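PDB 3CYP: chemotaxis protein motB from Helicobacter pylori, which is probably required for rotation of the flagellar motor, as a stator component that may fasten the torque-generating machinery to the cell wall through this periplasmic OmpA-like domain. Local coordinates for residues G43-T48 with K56-L61; P93-D98 with M104-V109. All coordinates share one frame; numbering follows the deposited sequence. Where two conformers were deposited one is given.

Interaction 1: G43-T48 with K56-L61; sequences GFTDDT and KSHYEL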
ATOM      1  N   GLY B  43       1.996   6.618   8.406  1.00 13.50           N
ATOM      2  CA  GLY B  43       3.079   6.326   9.348  1.00 14.37           C
ATOM      3  C   GLY B  43       3.969   7.525   9.629  1.00 14.73           C
ATOM      4  O   GLY B  43       4.210   8.363   8.753  1.00 13.88           O
ATOM      5  N   PHE B  44       4.447   7.595  10.881  1.00 14.08           N
ATOM      6  CA  PHE B  44       5.260   8.706  11.359  1.00 15.80           C
ATOM      7  C   PHE B  44       6.349   8.196  12.293  1.00 15.91           C
ATOM      8  O   PHE B  44       6.278   7.070  12.821  1.00 16.19           O
ATOM      9  CB  PHE B  44       4.450   9.714  12.128  1.00 14.66           C
ATOM     10  CG  PHE B  44       3.190  10.202  11.428  1.00 14.96           C
ATOM     11  CD1 PHE B  44       3.194  11.425  10.758  1.00 15.16           C
ATOM     12  CD2 PHE B  44       2.012   9.462  11.470  1.00 12.94           C
ATOM     13  CE1 PHE B  44       2.054  11.898  10.139  1.00 15.47           C
ATOM     14  CE2 PHE B  44       0.842   9.956  10.882  1.00 15.15           C
ATOM     15  CZ  PHE B  44       0.876  11.171  10.206  1.00 13.43           C
ATOM     16  N   THR B  45       7.357   9.060  12.437  1.00 17.04           N
ATOM     17  CA  THR B  45       8.435   8.918  13.422  1.00 17.80           C
ATOM     18  C   THR B  45       8.691  10.212  14.183  1.00 18.34           C
ATOM     19  O   THR B  45       8.221  11.283  13.829  1.00 16.05           O
ATOM     20  CB  THR B  45       9.773   8.576  12.696  1.00 17.23           C
ATOM     21  OG1 THR B  45      10.214   9.747  11.987  1.00 18.53           O
ATOM     22  CG2 THR B  45       9.602   7.396  11.721  1.00 18.62           C
ATOM     23  N   ASP B  46       9.469  10.087  15.250  1.00 19.66           N
ATOM     24  CA  ASP B  46      10.130  11.228  15.859  1.00 21.90           C
ATOM     25  C   ASP B  46      11.324  11.636  14.991  1.00 23.18           C
ATOM     26  O   ASP B  46      11.531  11.099  13.884  1.00 22.09           O
ATOM     27  CB  ASP B  46      10.546  10.899  17.307  1.00 21.46           C
ATOM     28  CG  ASP B  46      11.540   9.758  17.420  1.00 24.68           C
ATOM     29  OD1 ASP B  46      12.395   9.599  16.538  1.00 26.48           O
ATOM     30  OD2 ASP B  46      11.498   9.036  18.436  1.00 23.44           O
ATOM     31  N   ASP B  47      12.144  12.551  15.507  1.00 24.83           N
ATOM     32  CA  ASP B  47      13.235  13.080  14.723  1.00 27.24           C
ATOM     33  C   ASP B  47      14.556  12.658  15.333  1.00 28.83           C
ATOM     34  O   ASP B  47      15.577  13.315  15.112  1.00 29.71           O
ATOM     35  CB  ASP B  47      13.123  14.607  14.638  1.00 27.78           C
ATOM     36  CG  ASP B  47      13.401  15.297  15.958  1.00 30.14           C
ATOM     37  OD1 ASP B  47      13.560  14.592  16.988  1.00 31.68           O
ATOM     38  OD2 ASP B  47      13.451  16.556  15.957  1.00 34.68           O
ATOM     39  N   THR B  48      14.544  11.558  16.080  1.00 29.70           N
ATOM     40  CA  THR B  48      15.777  11.076  16.699  1.00 30.78           C
ATOM     41  C   THR B  48      16.673  10.478  15.621  1.00 31.14           C
ATOM     42  O   THR B  48      16.205   9.778  14.711  1.00 30.62           O
ATOM     43  CB  THR B  48      15.548  10.048  17.833  1.00 30.95           C
ATOM     44  OG1 THR B  48      15.143   8.790  17.294  1.00 33.24           O
ATOM     45  CG2 THR B  48      14.521  10.523  18.817  1.00 31.75           C
ATOM     46  N   LYS B  56      17.314   3.397   6.689  1.00 34.52           N
ATOM     47  CA  LYS B  56      18.253   4.417   6.273  1.00 32.99           C
ATOM     48  C   LYS B  56      17.641   5.801   6.343  1.00 31.65           C
ATOM     49  O   LYS B  56      18.346   6.805   6.245  1.00 32.52           O
ATOM     50  CB  LYS B  56      18.784   4.071   4.873  1.00 33.94           C
ATOM     51  CG  LYS B  56      19.529   2.740   4.879  1.00 35.69           C
ATOM     52  CD  LYS B  56      20.254   2.447   3.597  1.00 36.05           C
ATOM     53  CE  LYS B  56      21.053   1.143   3.727  1.00 38.11           C
ATOM     54  NZ  LYS B  56      22.120   1.013   2.690  1.00 40.46           N
ATOM     55  N   SER B  57      16.323   5.869   6.537  1.00 28.73           N
ATOM     56  CA  SER B  57      15.667   7.141   6.714  1.00 26.61           C
ATOM     57  C   SER B  57      14.436   6.962   7.581  1.00 24.42           C
ATOM     58  O   SER B  57      13.936   5.871   7.728  1.00 22.86           O
ATOM     59  CB  SER B  57      15.246   7.716   5.369  1.00 26.64           C
ATOM     60  OG  SER B  57      14.197   6.938   4.802  1.00 25.00           O
ATOM     61  N   HIS B  58      13.946   8.063   8.114  1.00 23.38           N
ATOM     62  CA  HIS B  58      12.709   8.033   8.868  1.00 22.63           C
ATOM     63  C   HIS B  58      11.548   7.719   7.901  1.00 21.82           C
ATOM     64  O   HIS B  58      10.549   7.080   8.297  1.00 20.62           O
ATOM     65  CB  HIS B  58      12.488   9.346   9.585  1.00 22.51           C
ATOM     66  CG  HIS B  58      13.442   9.587  10.722  1.00 23.30           C
ATOM     67  ND1 HIS B  58      14.565  10.374  10.593  1.00 27.70           N
ATOM     68  CD2 HIS B  58      13.407   9.186  12.013  1.00 22.05           C
ATOM     69  CE1 HIS B  58      15.195  10.432  11.756  1.00 25.95           C
ATOM     70  NE2 HIS B  58      14.522   9.716  12.632  1.00 24.26           N
ATOM     71  N   TYR B  59      11.657   8.155   6.645  1.00 21.26           N
ATOM     72  CA  TYR B  59      10.602   7.786   5.671  1.00 20.14           C
ATOM     73  C   TYR B  59      10.480   6.281   5.530  1.00 19.41           C
ATOM     74  O   TYR B  59       9.359   5.761   5.436  1.00 18.30           O
ATOM     75  CB  TYR B  59      10.815   8.426   4.294  1.00 21.91           C
ATOM     76  CG  TYR B  59      10.446   9.862   4.219  1.00 20.55           C
ATOM     77  CD1 TYR B  59      11.443  10.841   4.128  1.00 24.42           C
ATOM     78  CD2 TYR B  59       9.110  10.283   4.271  1.00 23.63           C
ATOM     79  CE1 TYR B  59      11.115  12.194   4.042  1.00 24.29           C
ATOM     80  CE2 TYR B  59       8.779  11.632   4.206  1.00 26.07           C
ATOM     81  CZ  TYR B  59       9.796  12.578   4.098  1.00 24.42           C
ATOM     82  OH  TYR B  59       9.451  13.906   4.026  1.00 28.73           O
ATOM     83  N   GLU B  60      11.596   5.549   5.511  0.50 18.62           N
ATOM     84  CA  GLU B  60      11.536   4.086   5.363  0.50 18.77           C
ATOM     85  C   GLU B  60      10.935   3.412   6.586  0.50 18.09           C
ATOM     86  O   GLU B  60      10.155   2.464   6.456  0.50 17.63           O
ATOM     87  CB  GLU B  60      12.912   3.474   5.064  0.50 19.14           C
ATOM     88  CG  GLU B  60      13.499   3.932   3.747  0.50 19.97           C
ATOM     89  CD  GLU B  60      14.986   3.690   3.677  0.50 20.52           C
ATOM     90  OE1 GLU B  60      15.412   2.654   4.214  0.50 22.08           O
ATOM     91  OE2 GLU B  60      15.715   4.521   3.092  0.50 24.84           O
ATOM     92  N   LEU B  61      11.315   3.875   7.773  1.00 17.54           N
ATOM     93  CA  LEU B  61      10.736   3.344   8.985  1.00 16.97           C
ATOM     94  C   LEU B  61       9.233   3.652   9.065  1.00 15.35           C
ATOM     95  O   LEU B  61       8.439   2.757   9.379  1.00 15.03           O
ATOM     96  CB  LEU B  61      11.468   3.920  10.211  1.00 17.41           C
ATOM     97  CG  LEU B  61      10.853   3.655  11.601  1.00 18.21           C
ATOM     98  CD1 LEU B  61      10.705   2.167  11.937  1.00 18.74           C
ATOM     99  CD2 LEU B  61      11.673   4.431  12.671  1.00 19.30           C
TER
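H58 and T45 make up most of this contact, and the two side chains lie roughly perpendicular. The imidazole of H58 points its NE2 edge at the loop that follows strand 38-44 and, with the proton on NE2, donates to the backbone carbonyl of T48, with NE2 and O 2.7 Å apart. The acceptor lies almost in the ring plane, yet the bond is bent, with an angle of 140° at the hydrogen. Nearer the helix, T45 OG1 rests 3.2 Å from H58 CD2. Its chi1 of 71° sets this hydroxyl between the backbone N and the carbonyl carbon, where it also donates to D46 O, 2.7 Å from T45 OG1 and on a lone pair. The methyl CG2 of T45, on the other branch, packs along the start of the helix, 3.7 Å from L61 CD2. The loop is shaped from within by an Asx turn: D46 OD1 takes bonds from both T48 N and T48 OG1, from one face of the carboxylate, while D46 OD2 bonds N107 ND2. On the other segment S57 caps the helix, its OG accepting from E60 N. The arrangement belongs to the beta-alpha-beta unit of the OmpA-like fold, where the loop leaving strand 38-44 meets the first turn of helix 58-75.

Interaction 2: P93-D98 with M104-V109; sequences PIAPND and MKNNRV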
ATOM      1  N   PRO B  93       4.722  16.049  13.360  1.00 21.89           N
ATOM      2  CA  PRO B  93       4.661  15.443  14.695  1.00 21.76           C
ATOM      3  C   PRO B  93       3.396  15.833  15.458  1.00 22.69           C
ATOM      4  O   PRO B  93       2.859  16.914  15.210  1.00 22.94           O
ATOM      5  CB  PRO B  93       5.887  16.057  15.390  1.00 21.21           C
ATOM      6  CG  PRO B  93       6.110  17.342  14.679  1.00 21.76           C
ATOM      7  CD  PRO B  93       5.822  17.039  13.262  1.00 22.00           C
ATOM      8  N   ILE B  94       2.928  14.972  16.367  1.00 22.97           N
ATOM      9  CA  ILE B  94       1.788  15.328  17.213  1.00 24.40           C
ATOM     10  C   ILE B  94       2.239  16.071  18.465  1.00 24.87           C
ATOM     11  O   ILE B  94       1.446  16.763  19.089  1.00 25.56           O
ATOM     12  CB  ILE B  94       0.837  14.147  17.569  1.00 25.39           C
ATOM     13  CG1 ILE B  94       1.577  12.935  18.122  1.00 26.23           C
ATOM     14  CG2 ILE B  94       0.025  13.777  16.371  1.00 27.50           C
ATOM     15  CD1 ILE B  94       0.712  11.660  18.100  1.00 25.81           C
ATOM     16  N   ALA B  95       3.511  15.926  18.807  1.00 24.69           N
ATOM     17  CA  ALA B  95       4.052  16.489  20.035  1.00 25.83           C
ATOM     18  C   ALA B  95       5.377  17.119  19.665  1.00 26.05           C
ATOM     19  O   ALA B  95       6.025  16.664  18.737  1.00 24.22           O
ATOM     20  CB  ALA B  95       4.277  15.390  21.035  1.00 25.80           C
ATOM     21  N   PRO B  96       5.823  18.128  20.426  1.00 27.56           N
ATOM     22  CA  PRO B  96       7.127  18.685  20.077  1.00 28.04           C
ATOM     23  C   PRO B  96       8.215  17.642  20.300  1.00 28.21           C
ATOM     24  O   PRO B  96       8.083  16.802  21.190  1.00 28.23           O
ATOM     25  CB  PRO B  96       7.267  19.885  21.040  1.00 28.50           C
ATOM     26  CG  PRO B  96       6.367  19.560  22.188  1.00 28.83           C
ATOM     27  CD  PRO B  96       5.225  18.763  21.616  1.00 28.09           C
ATOM     28  N   ASN B  97       9.268  17.643  19.489  1.00 28.78           N
ATOM     29  CA  ASN B  97      10.332  16.655  19.654  1.00 29.50           C
ATOM     30  C   ASN B  97      11.360  17.165  20.660  1.00 30.53           C
ATOM     31  O   ASN B  97      12.561  17.012  20.444  1.00 31.81           O
ATOM     32  CB  ASN B  97      11.023  16.340  18.320  1.00 29.29           C
ATOM     33  CG  ASN B  97      10.214  15.377  17.432  1.00 28.71           C
ATOM     34  OD1 ASN B  97       9.791  15.744  16.319  1.00 28.99           O
ATOM     35  ND2 ASN B  97      10.053  14.148  17.888  1.00 22.19           N
ATOM     36  N   ASP B  98      10.871  17.716  21.769  1.00 31.69           N
ATOM     37  CA  ASP B  98      11.730  18.424  22.733  1.00 31.86           C
ATOM     38  C   ASP B  98      12.192  17.570  23.916  1.00 32.42           C
ATOM     39  O   ASP B  98      13.241  17.868  24.515  1.00 33.99           O
ATOM     40  CB  ASP B  98      11.069  19.723  23.200  1.00 32.50           C
ATOM     41  CG  ASP B  98       9.700  19.511  23.831  1.00 34.44           C
ATOM     42  OD1 ASP B  98       9.358  18.353  24.158  1.00 36.31           O
ATOM     43  OD2 ASP B  98       8.975  20.515  24.011  1.00 38.12           O
ATOM     44  N   MET B 104       8.654  10.026  21.845  1.00 23.38           N
ATOM     45  CA  MET B 104       8.077   8.687  21.767  1.00 23.70           C
ATOM     46  C   MET B 104       6.665   8.698  21.186  1.00 21.68           C
ATOM     47  O   MET B 104       6.304   7.776  20.444  1.00 21.44           O
ATOM     48  CB  MET B 104       8.059   8.008  23.126  1.00 24.42           C
ATOM     49  CG  MET B 104       9.444   7.609  23.578  1.00 27.18           C
ATOM     50  SD  MET B 104       9.420   6.966  25.254  1.00 34.42           S
ATOM     51  CE  MET B 104       8.700   5.352  24.866  1.00 36.01           C
ATOM     52  N   LYS B 105       5.892   9.735  21.518  0.50 20.88           N
ATOM     53  CA  LYS B 105       4.508   9.907  21.031  0.50 20.77           C
ATOM     54  C   LYS B 105       4.438  10.026  19.503  0.50 19.70           C
ATOM     55  O   LYS B 105       3.406   9.702  18.888  0.50 18.39           O
ATOM     56  CB  LYS B 105       3.886  11.173  21.637  0.50 21.12           C
ATOM     57  CG  LYS B 105       3.554  11.113  23.136  0.50 23.02           C
ATOM     58  CD  LYS B 105       2.195  10.477  23.398  0.50 23.26           C
ATOM     59  CE  LYS B 105       2.320   8.983  23.584  0.50 22.98           C
ATOM     60  NZ  LYS B 105       1.208   8.185  23.075  0.50 22.31           N
ATOM     61  N   ASN B 106       5.508  10.529  18.898  1.00 19.22           N
ATOM     62  CA  ASN B 106       5.529  10.762  17.438  1.00 18.45           C
ATOM     63  C   ASN B 106       5.733   9.506  16.609  1.00 16.86           C
ATOM     64  O   ASN B 106       5.601   9.537  15.395  1.00 16.56           O
ATOM     65  CB  ASN B 106       6.575  11.835  17.074  1.00 18.36           C
ATOM     66  CG  ASN B 106       6.191  13.233  17.582  1.00 18.61           C
ATOM     67  OD1 ASN B 106       5.016  13.583  17.627  1.00 20.47           O
ATOM     68  ND2 ASN B 106       7.190  14.029  18.026  1.00 21.39           N
ATOM     69  N   ASN B 107       6.073   8.397  17.249  1.00 16.07           N
ATOM     70  CA  ASN B 107       6.276   7.133  16.586  1.00 16.23           C
ATOM     71  C   ASN B 107       4.939   6.410  16.556  1.00 15.39           C
ATOM     72  O   ASN B 107       4.565   5.699  17.496  1.00 15.09           O
ATOM     73  CB  ASN B 107       7.336   6.322  17.335  1.00 16.39           C
ATOM     74  CG  ASN B 107       8.661   6.979  17.276  1.00 19.16           C
ATOM     75  OD1 ASN B 107       9.204   7.170  16.191  1.00 19.32           O
ATOM     76  ND2 ASN B 107       9.158   7.450  18.427  1.00 17.87           N
ATOM     77  N   ARG B 108       4.204   6.603  15.466  1.00 14.97           N
ATOM     78  CA  ARG B 108       2.814   6.135  15.426  1.00 14.09           C
ATOM     79  C   ARG B 108       2.301   5.990  14.010  1.00 13.55           C
ATOM     80  O   ARG B 108       2.897   6.469  13.063  1.00 14.05           O
ATOM     81  CB  ARG B 108       1.887   7.057  16.244  1.00 14.12           C
ATOM     82  CG  ARG B 108       1.258   8.271  15.554  1.00 16.48           C
ATOM     83  CD  ARG B 108       2.089   9.468  15.566  1.00 16.76           C
ATOM     84  NE  ARG B 108       1.516  10.615  14.848  1.00 16.57           N
ATOM     85  CZ  ARG B 108       2.266  11.581  14.354  1.00 15.20           C
ATOM     86  NH1 ARG B 108       3.571  11.554  14.522  1.00 16.27           N
ATOM     87  NH2 ARG B 108       1.735  12.553  13.646  1.00 15.39           N
ATOM     88  N   VAL B 109       1.181   5.295  13.913  1.00 12.11           N
ATOM     89  CA  VAL B 109       0.418   5.186  12.657  1.00 12.62           C
ATOM     90  C   VAL B 109      -0.957   5.748  12.978  1.00 12.88           C
ATOM     91  O   VAL B 109      -1.513   5.454  14.041  1.00 12.82           O
ATOM     92  CB  VAL B 109       0.365   3.759  12.146  1.00 12.35           C
ATOM     93  CG1 VAL B 109      -0.759   3.614  11.093  1.00 12.50           C
ATOM     94  CG2 VAL B 109       1.685   3.355  11.581  1.00 13.74           C
TER
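The carboxamide of N106 plugs into the backbone of residues 93-98 and engages it with both of its polar atoms. Its OD1 accepts from A95 N at 3.0 Å, in the amide plane and on a lone pair, and also takes a weak, more bent bond from I94 N. Its ND2 donates to A95 O over 3.0 Å, nearly straight at 160°; the acceptor lies in the N106 amide plane, although the donor stands above the plane of the A95 carbonyl. With bonds at both ends, the rotation of the amide is fixed. P93 CB packs against the amide, 3.4 Å from N106 OD1. I94 and R108 run antiparallel alongside one another. I94 CG2 lies over one face of the guanidinium, 3.4 Å from R108 NH2, while I94 CD1 extends to 3.4 Å from K105 O. The R108 chain leaves its backbone with chi1 at 88° and bends at chi2 (-87°), which folds the guanidinium back so that R108 NH1 donates to N106 O at 3.0 Å. Beyond the contact R108 NE forms a salt bridge with E110, NH2 bonds N92 O, and the group makes a cation-pi contact with F44. The loop between strand 83-87 and helix 100-105 thus fastens onto the turn from that helix into strand 108-114, beside strand 5-6.

Interactions 1 and 2 follow one another along the chain, yet their centres lie about 11 Å apart, and 43-48 and 104-109 each reach a strand of one sheet, 38-44 and 108-114, which are neighbours. Where these antiparallel strands adjoin, F44 N probably bonds to R108 O across 2.9 Å. Past the strand ends, the hydrogen bond from N107 ND2 to D46 OD2, 2.8 Å long, ties the Asx-turn loop of interaction 1 to the turn of interaction 2. N97 packs against the same loop, with its CB 3.4 Å from D47 OD1. R65 of helix 58-75 spans both, bonding F44 O and N107 OD1. The two contacts thus shape adjoining loops at one end of the OmpA-like domain.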